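Local coordinates for protein lysine specific cysteine protease (Porphyromonas gingivalis, PDB 3KM5) that cleaves proteins after lysine as a secreted gingipain and possible virulence factor, the part described being its haemolytic K2 cleaved adhesin domain, a calcium-binding beta jelly roll, at residues Asp148-Ala151 with Gly152-Tyr155. Numbering follows the deposited sequence.
Sequences DLPA and GTKY
With OG1 set beside its own backbone N and anti to its carbonyl carbon (chi1 -68°), T153 turns its hydroxyl back toward P150, while the methyl CG2 takes the position anti to N. The frame is a type II beta turn, P150 to T153, in which T153 N donates to P150 O at 3.1 Å, 31° from the carbonyl plane. T153 OG1 donates to the same oxygen at 2.7 Å and lies nearer that plane, tilted by 15°. Backbone and side chain of one residue thus grip a single carbonyl. The hydroxyl also rests against carbon: P150 CD lies 3.6 Å and L149 CB 3.8 Å from OG1. G152 occupies the third turn position with a positive phi, the conformation glycine commonly supplies at this point of a type II turn. The turn lies between strands 143-148 and 155-161, which belong to different sheets of the jelly roll, and L149, P150 and T153 pack their side chains on I99 of strand 95-100. Just after the turn, K154 and Y155 both face S100 in a classic beta bulge. The amide bond closes the turn, while the hydroxyl bond ties the rotation of the buried T153 side chain to it and gives the hydroxyl proton a local acceptor.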
loop_
_atom_site.group_PDB
_atom_site.type_symbol
_atom_site.label_atom_id
_atom_site.label_comp_id
_atom_site.label_asym_id
_atom_site.label_seq_id
_atom_site.Cartn_x
_atom_site.Cartn_y
_atom_site.Cartn_z
ATOM N N ASP A 148 -6.328 -12.979 -8.226
ATOM C CA ASP A 148 -6.799 -13.199 -9.582
ATOM C C ASP A 148 -7.449 -11.900 -10.110
ATOM O O ASP A 148 -8.208 -11.266 -9.395
ATOM C CB ASP A 148 -7.878 -14.299 -9.614
ATOM C CG ASP A 148 -7.402 -15.665 -9.184
ATOM O OD1 ASP A 148 -6.193 -15.917 -9.078
ATOM O OD2 ASP A 148 -8.302 -16.515 -8.994
ATOM N N LEU A 149 -7.135 -11.507 -11.353
ATOM C CA LEU A 149 -7.743 -10.321 -11.957
ATOM C C LEU A 149 -8.777 -10.721 -13.016
ATOM O O LEU A 149 -8.455 -11.525 -13.897
ATOM C CB LEU A 149 -6.686 -9.411 -12.554
ATOM C CG LEU A 149 -5.577 -8.977 -11.599
ATOM C CD1 LEU A 149 -4.492 -8.221 -12.358
ATOM C CD2 LEU A 149 -6.140 -8.129 -10.510
ATOM N N PRO A 150 -10.015 -10.226 -12.890
ATOM C CA PRO A 150 -11.066 -10.559 -13.865
ATOM C C PRO A 150 -10.682 -10.140 -15.259
ATOM O O PRO A 150 -9.920 -9.193 -15.458
ATOM C CB PRO A 150 -12.263 -9.740 -13.393
ATOM C CG PRO A 150 -11.993 -9.405 -11.966
ATOM C CD PRO A 150 -10.521 -9.395 -11.792
ATOM N N ALA A 151 -11.200 -10.868 -16.230
ATOM C CA ALA A 151 -11.004 -10.513 -17.612
ATOM C C ALA A 151 -11.474 -9.087 -17.858
ATOM O O ALA A 151 -12.530 -8.683 -17.399
ATOM C CB ALA A 151 -11.804 -11.457 -18.481
ATOM N N GLY A 152 -10.705 -8.346 -18.606
ATOM C CA GLY A 152 -11.031 -6.943 -18.876
ATOM C C GLY A 152 -10.395 -5.928 -17.916
ATOM O O GLY A 152 -10.484 -4.730 -18.133
ATOM N N THR A 153 -9.726 -6.401 -16.859
ATOM C CA THR A 153 -9.057 -5.491 -15.923
ATOM C C THR A 153 -8.134 -4.556 -16.702
ATOM O O THR A 153 -7.276 -4.998 -17.473
ATOM C CB THR A 153 -8.256 -6.269 -14.886
ATOM O OG1 THR A 153 -9.149 -6.982 -14.017
ATOM C CG2 THR A 153 -7.346 -5.327 -14.060
ATOM N N LYS A 154 -8.286 -3.253 -16.464
ATOM C CA LYS A 154 -7.457 -2.218 -17.060
ATOM C C LYS A 154 -6.593 -1.487 -16.015
ATOM O O LYS A 154 -5.446 -1.158 -16.262
ATOM C CB LYS A 154 -8.356 -1.219 -17.786
ATOM C CG LYS A 154 -7.662 -0.034 -18.422
ATOM C CD LYS A 154 -8.651 0.686 -19.352
ATOM C CE LYS A 154 -8.092 1.923 -19.992
ATOM N NZ LYS A 154 -9.231 2.747 -20.503
ATOM N N TYR A 155 -7.177 -1.211 -14.851
ATOM C CA TYR A 155 -6.455 -0.597 -13.738
ATOM C C TYR A 155 -6.671 -1.420 -12.504
ATOM O O TYR A 155 -7.763 -1.941 -12.279
ATOM C CB TYR A 155 -6.934 0.842 -13.482
ATOM C CG TYR A 155 -6.836 1.787 -14.668
ATOM C CD1 TYR A 155 -5.625 2.385 -15.016
ATOM C CD2 TYR A 155 -7.950 2.084 -15.443
ATOM C CE1 TYR A 155 -5.532 3.259 -16.075
ATOM C CE2 TYR A 155 -7.856 2.958 -16.530
ATOM C CZ TYR A 155 -6.652 3.533 -16.840
ATOM O OH TYR A 155 -6.624 4.407 -17.922
#